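PDB 4HD1: squalene synthase HpnC, which probably belongs to the head-to-head trans-prenyltransferases and is thought to act in making squalene from isoprenoid diphosphates. Local coordinates for residues P102-D116 with D130-L142. Numbering follows the deposited sequence.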
loop_
_atom_site.group_PDB
_atom_site.type_symbol
_atom_site.label_atom_id
_atom_site.label_comp_id
_atom_site.label_asym_id
_atom_site.label_seq_id
_atom_site.Cartn_x
_atom_site.Cartn_y
_atom_site.Cartn_z
ATOM N N PRO A 102 -16.171 -3.015 -2.583
ATOM C CA PRO A 102 -16.553 -1.741 -3.200
ATOM C C PRO A 102 -15.537 -1.301 -4.259
ATOM O O PRO A 102 -14.392 -1.761 -4.242
ATOM C CB PRO A 102 -16.543 -0.769 -2.013
ATOM C CG PRO A 102 -15.517 -1.336 -1.097
ATOM C CD PRO A 102 -15.663 -2.828 -1.211
HETATM N N MSE A 103 -15.954 -0.412 -5.158
HETATM C CA MSE A 103 -15.102 0.042 -6.255
HETATM C C MSE A 103 -14.056 1.087 -5.849
HETATM O O MSE A 103 -12.951 1.105 -6.391
HETATM C CB MSE A 103 -15.959 0.596 -7.383
HETATM C CG MSE A 103 -15.383 0.371 -8.759
HETATM SE SE MSE A 103 -16.333 1.448 -10.069
HETATM C CE MSE A 103 -16.571 0.128 -11.468
ATOM N N GLU A 104 -14.406 1.946 -4.894
ATOM C CA GLU A 104 -13.557 3.085 -4.525
ATOM C C GLU A 104 -12.071 2.750 -4.252
ATOM O O GLU A 104 -11.188 3.455 -4.742
ATOM C CB GLU A 104 -14.166 3.879 -3.356
ATOM C CG GLU A 104 -13.459 5.200 -3.079
ATOM C CD GLU A 104 -13.912 5.873 -1.794
ATOM O OE1 GLU A 104 -14.095 5.182 -0.763
ATOM O OE2 GLU A 104 -14.071 7.111 -1.808
ATOM N N PRO A 105 -11.790 1.684 -3.477
ATOM C CA PRO A 105 -10.369 1.415 -3.217
ATOM C C PRO A 105 -9.558 1.093 -4.470
ATOM O O PRO A 105 -8.399 1.497 -4.562
ATOM C CB PRO A 105 -10.403 0.206 -2.280
ATOM C CG PRO A 105 -11.742 0.276 -1.628
ATOM C CD PRO A 105 -12.668 0.803 -2.682
ATOM N N PHE A 106 -10.161 0.379 -5.420
ATOM C CA PHE A 106 -9.495 0.076 -6.686
ATOM C C PHE A 106 -9.201 1.351 -7.477
ATOM O O PHE A 106 -8.077 1.539 -7.955
ATOM C CB PHE A 106 -10.328 -0.888 -7.524
ATOM C CG PHE A 106 -10.436 -2.261 -6.934
ATOM C CD1 PHE A 106 -9.414 -3.188 -7.105
ATOM C CD2 PHE A 106 -11.562 -2.632 -6.209
ATOM C CE1 PHE A 106 -9.511 -4.459 -6.557
ATOM C CE2 PHE A 106 -11.667 -3.900 -5.666
ATOM C CZ PHE A 106 -10.640 -4.817 -5.838
ATOM N N LEU A 107 -10.207 2.222 -7.593
ATOM C CA LEU A 107 -10.053 3.526 -8.251
ATOM C C LEU A 107 -9.021 4.418 -7.556
ATOM O O LEU A 107 -8.385 5.239 -8.200
ATOM C CB LEU A 107 -11.394 4.266 -8.335
ATOM C CG LEU A 107 -12.524 3.684 -9.187
ATOM C CD1 LEU A 107 -13.830 4.410 -8.892
ATOM C CD2 LEU A 107 -12.204 3.747 -10.673
ATOM N N ARG A 108 -8.860 4.257 -6.247
ATOM C CA ARG A 108 -7.884 5.056 -5.503
ATOM C C ARG A 108 -6.452 4.599 -5.741
ATOM O O ARG A 108 -5.537 5.419 -5.815
ATOM C CB ARG A 108 -8.217 5.091 -4.015
ATOM C CG ARG A 108 -9.350 6.048 -3.729
ATOM C CD ARG A 108 -9.653 6.167 -2.253
ATOM N NE ARG A 108 -10.518 7.318 -2.014
ATOM C CZ ARG A 108 -11.045 7.635 -0.836
ATOM N NH1 ARG A 108 -10.803 6.888 0.234
ATOM N NH2 ARG A 108 -11.820 8.704 -0.728
ATOM N N LEU A 109 -6.269 3.292 -5.881
ATOM C CA LEU A 109 -4.959 2.735 -6.196
ATOM C C LEU A 109 -4.492 3.171 -7.577
ATOM O O LEU A 109 -3.296 3.393 -7.785
ATOM C CB LEU A 109 -4.987 1.212 -6.104
ATOM C CG LEU A 109 -4.988 0.702 -4.669
ATOM C CD1 LEU A 109 -5.492 -0.732 -4.624
ATOM C CD2 LEU A 109 -3.602 0.841 -4.041
ATOM N N ILE A 110 -5.447 3.278 -8.504
ATOM C CA ILE A 110 -5.203 3.787 -9.857
ATOM C C ILE A 110 -4.815 5.263 -9.783
ATOM O O ILE A 110 -3.843 5.686 -10.407
ATOM C CB ILE A 110 -6.433 3.573 -10.779
ATOM C CG1 ILE A 110 -6.547 2.093 -11.163
ATOM C CG2 ILE A 110 -6.354 4.449 -12.029
ATOM C CD1 ILE A 110 -7.825 1.725 -11.886
ATOM N N GLU A 111 -5.575 6.024 -8.998
ATOM C CA GLU A 111 -5.317 7.444 -8.767
ATOM C C GLU A 111 -3.972 7.692 -8.076
ATOM O O GLU A 111 -3.331 8.702 -8.340
ATOM C CB GLU A 111 -6.477 8.072 -7.977
ATOM C CG GLU A 111 -6.306 9.538 -7.583
ATOM C CD GLU A 111 -6.446 10.512 -8.744
ATOM O OE1 GLU A 111 -6.705 10.073 -9.890
ATOM O OE2 GLU A 111 -6.292 11.732 -8.505
ATOM N N ALA A 112 -3.543 6.767 -7.214
ATOM C CA ALA A 112 -2.252 6.883 -6.525
ATOM C C ALA A 112 -1.100 7.047 -7.512
ATOM O O ALA A 112 -0.181 7.831 -7.281
ATOM C CB ALA A 112 -2.008 5.681 -5.629
ATOM N N ASN A 113 -1.168 6.299 -8.608
ATOM C CA ASN A 113 -0.194 6.387 -9.687
ATOM C C ASN A 113 -0.195 7.781 -10.343
ATOM O O ASN A 113 0.871 8.335 -10.625
ATOM C CB ASN A 113 -0.464 5.278 -10.712
ATOM C CG ASN A 113 0.624 5.162 -11.762
ATOM O OD1 ASN A 113 0.825 6.062 -12.581
ATOM N ND2 ASN A 113 1.320 4.031 -11.759
ATOM N N ARG A 114 -1.381 8.350 -10.562
ATOM C CA ARG A 114 -1.501 9.712 -11.100
ATOM C C ARG A 114 -0.956 10.751 -10.120
ATOM O O ARG A 114 -0.370 11.748 -10.543
ATOM C CB ARG A 114 -2.950 10.058 -11.455
ATOM C CG ARG A 114 -3.603 9.121 -12.457
ATOM C CD ARG A 114 -4.983 9.621 -12.862
ATOM N NE ARG A 114 -5.679 8.668 -13.727
ATOM C CZ ARG A 114 -6.706 7.909 -13.346
ATOM N NH1 ARG A 114 -7.184 7.981 -12.105
ATOM N NH2 ARG A 114 -7.264 7.074 -14.212
ATOM N N ARG A 115 -1.155 10.518 -8.819
ATOM C CA ARG A 115 -0.636 11.411 -7.776
ATOM C C ARG A 115 0.887 11.396 -7.767
ATOM O O ARG A 115 1.519 12.437 -7.611
ATOM C CB ARG A 115 -1.158 11.032 -6.383
ATOM C CG ARG A 115 -2.654 10.796 -6.301
ATOM C CD ARG A 115 -3.445 12.085 -6.275
ATOM N NE ARG A 115 -3.644 12.524 -4.899
ATOM C CZ ARG A 115 -4.770 13.063 -4.448
ATOM N NH1 ARG A 115 -5.807 13.225 -5.258
ATOM N NH2 ARG A 115 -4.858 13.430 -3.184
ATOM N N ASP A 116 1.463 10.208 -7.943
ATOM C CA ASP A 116 2.913 10.041 -7.992
ATOM C C ASP A 116 3.521 10.722 -9.223
ATOM O O ASP A 116 4.654 11.188 -9.166
ATOM C CB ASP A 116 3.278 8.556 -7.966
ATOM C CG ASP A 116 4.400 8.231 -6.979
ATOM O OD1 ASP A 116 4.445 8.810 -5.869
ATOM O OD2 ASP A 116 5.233 7.362 -7.308
ATOM N N ASP A 130 -2.451 12.724 2.753
ATOM C CA ASP A 130 -3.429 12.634 1.670
ATOM C C ASP A 130 -3.011 11.665 0.557
ATOM O O ASP A 130 -3.846 10.935 0.020
ATOM C CB ASP A 130 -3.737 14.012 1.092
ATOM C CG ASP A 130 -5.142 14.102 0.551
ATOM O OD1 ASP A 130 -5.298 14.208 -0.682
ATOM O OD2 ASP A 130 -6.093 14.038 1.364
ATOM N N TYR A 131 -1.721 11.659 0.222
ATOM C CA TYR A 131 -1.181 10.692 -0.732
ATOM C C TYR A 131 -1.403 9.261 -0.237
ATOM O O TYR A 131 -1.842 8.395 -1.001
ATOM C CB TYR A 131 0.307 10.953 -0.997
ATOM C CG TYR A 131 0.989 9.890 -1.840
ATOM C CD1 TYR A 131 0.520 9.572 -3.117
ATOM C CD2 TYR A 131 2.113 9.211 -1.362
ATOM C CE1 TYR A 131 1.140 8.597 -3.886
ATOM C CE2 TYR A 131 2.747 8.239 -2.126
ATOM C CZ TYR A 131 2.256 7.934 -3.384
ATOM O OH TYR A 131 2.881 6.972 -4.149
ATOM N N CYS A 132 -1.117 9.031 1.046
ATOM C CA CYS A 132 -1.312 7.724 1.683
ATOM C C CYS A 132 -2.738 7.192 1.570
ATOM O O CYS A 132 -2.937 5.979 1.494
ATOM C CB CYS A 132 -0.884 7.771 3.146
ATOM S SG CYS A 132 0.897 7.967 3.344
ATOM N N ARG A 133 -3.718 8.097 1.544
ATOM C CA ARG A 133 -5.123 7.718 1.353
ATOM C C ARG A 133 -5.385 7.043 -0.002
ATOM O O ARG A 133 -6.442 6.433 -0.201
ATOM C CB ARG A 133 -6.044 8.927 1.532
ATOM C CG ARG A 133 -6.200 9.373 2.981
ATOM C CD ARG A 133 -6.953 10.691 3.107
ATOM N NE ARG A 133 -8.318 10.595 2.590
ATOM C CZ ARG A 133 -8.715 11.050 1.403
ATOM N NH1 ARG A 133 -7.855 11.654 0.589
ATOM N NH2 ARG A 133 -9.980 10.904 1.029
ATOM N N TYR A 134 -4.423 7.147 -0.920
ATOM C CA TYR A 134 -4.556 6.567 -2.257
ATOM C C TYR A 134 -3.587 5.420 -2.473
ATOM O O TYR A 134 -3.926 4.438 -3.125
ATOM C CB TYR A 134 -4.386 7.638 -3.353
ATOM C CG TYR A 134 -5.473 8.688 -3.301
ATOM C CD1 TYR A 134 -6.637 8.556 -4.062
ATOM C CD2 TYR A 134 -5.357 9.795 -2.458
ATOM C CE1 TYR A 134 -7.649 9.504 -3.994
ATOM C CE2 TYR A 134 -6.360 10.747 -2.384
ATOM C CZ TYR A 134 -7.499 10.599 -3.153
ATOM O OH TYR A 134 -8.486 11.548 -3.076
ATOM N N SER A 135 -2.386 5.546 -1.917
ATOM C CA SER A 135 -1.337 4.560 -2.140
ATOM C C SER A 135 -1.339 3.423 -1.125
ATOM O O SER A 135 -0.938 2.314 -1.455
ATOM C CB SER A 135 0.034 5.235 -2.147
ATOM O OG SER A 135 0.194 6.057 -1.006
ATOM N N ALA A 136 -1.780 3.690 0.102
ATOM C CA ALA A 136 -1.620 2.719 1.188
ATOM C C ALA A 136 -2.943 2.217 1.728
ATOM O O ALA A 136 -3.190 1.006 1.725
ATOM C CB ALA A 136 -0.773 3.305 2.311
ATOM N N ASP A 137 -3.787 3.145 2.186
ATOM C CA ASP A 137 -5.108 2.816 2.756
ATOM C C ASP A 137 -5.960 1.831 1.933
ATOM O O ASP A 137 -6.593 0.952 2.515
ATOM C CB ASP A 137 -5.939 4.080 3.004
ATOM C CG ASP A 137 -5.321 5.011 4.038
ATOM O OD1 ASP A 137 -4.220 4.708 4.568
ATOM O OD2 ASP A 137 -5.958 6.059 4.316
ATOM N N PRO A 138 -6.005 1.979 0.587
ATOM C CA PRO A 138 -6.953 1.099 -0.104
ATOM C C PRO A 138 -6.648 -0.404 0.020
ATOM O O PRO A 138 -7.580 -1.204 0.013
ATOM C CB PRO A 138 -6.880 1.577 -1.557
ATOM C CG PRO A 138 -6.458 3.008 -1.452
ATOM C CD PRO A 138 -5.459 3.002 -0.328
ATOM N N VAL A 139 -5.375 -0.777 0.169
ATOM C CA VAL A 139 -4.993 -2.188 0.337
ATOM C C VAL A 139 -5.642 -2.772 1.593
ATOM O O VAL A 139 -6.298 -3.833 1.543
ATOM C CB VAL A 139 -3.463 -2.368 0.420
ATOM C CG1 VAL A 139 -3.110 -3.849 0.450
ATOM C CG2 VAL A 139 -2.773 -1.690 -0.764
ATOM N N GLY A 140 -5.457 -2.063 2.713
ATOM C CA GLY A 140 -6.040 -2.429 3.996
ATOM C C GLY A 140 -7.541 -2.600 3.920
ATOM O O GLY A 140 -8.086 -3.570 4.447
ATOM N N ARG A 141 -8.210 -1.670 3.244
ATOM C CA ARG A 141 -9.665 -1.730 3.077
ATOM C C ARG A 141 -10.143 -2.972 2.305
ATOM O O ARG A 141 -11.137 -3.608 2.691
ATOM C CB ARG A 141 -10.178 -0.437 2.439
ATOM C CG ARG A 141 -10.002 0.759 3.364
ATOM C CD ARG A 141 -10.498 2.068 2.774
ATOM N NE ARG A 141 -10.530 3.084 3.822
ATOM C CZ ARG A 141 -11.333 4.145 3.835
ATOM N NH1 ARG A 141 -12.180 4.365 2.837
ATOM N NH2 ARG A 141 -11.285 4.992 4.853
ATOM N N LEU A 142 -9.423 -3.317 1.235
ATOM C CA LEU A 142 -9.709 -4.520 0.452
ATOM C C LEU A 142 -9.447 -5.803 1.246
ATOM O O LEU A 142 -10.209 -6.766 1.137
ATOM C CB LEU A 142 -8.919 -4.522 -0.864
ATOM C CG LEU A 142 -9.263 -3.403 -1.857
ATOM C CD1 LEU A 142 -8.279 -3.359 -3.014
ATOM C CD2 LEU A 142 -10.700 -3.511 -2.360
#
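Arg115 and Asp130 form the salt bridge of this contact, NH2 lying 2.7 Å from OD1, with the oxygen near the guanidinium plane at its edge. The arginine chain bends at chi2 and chi3, folding the guanidinium back over one face of the Tyr134 ring in an off-centre cation-pi contact, its CZ 4.0 Å from the ring centroid. Asp130 also pairs with Arg133 through its other oxygen, and a long ion pair ties Arg115 to Glu111, extending the charges into a network. At the far end of Tyr131, OH comes within 3.0 Å of Asp116 OD1, which is hydrogen-bonded to Tyr184. In this all-helical squalene/phytoene synthase fold, segment 104-116 crosses segment 130-135 obliquely (126°) and lies closer to antiparallel to segment 137-142 (156°), and Tyr134 sits as a knob among Arg108, Glu111, Ala112 and Arg115. An alanine in place of Tyr134 would probably open a gap beside Arg108 and Glu111 and leave the Arg115 guanidinium without its aromatic support. Close to the helix junction, Ala112 CB rests 3.4 Å from Tyr134 O. Pro138 CB packs 3.7 Å from Leu109 CG and also meets Pro105. Beyond them Leu142 places CD1 over the Phe106 ring face, 4.1 Å from the centroid, a CH-pi contact, while CD2 approaches Phe106 CE2 at 3.5 Å and touches Pro105; helix 41-56 covers Leu109 and Leu142 with Cys51 and Val47.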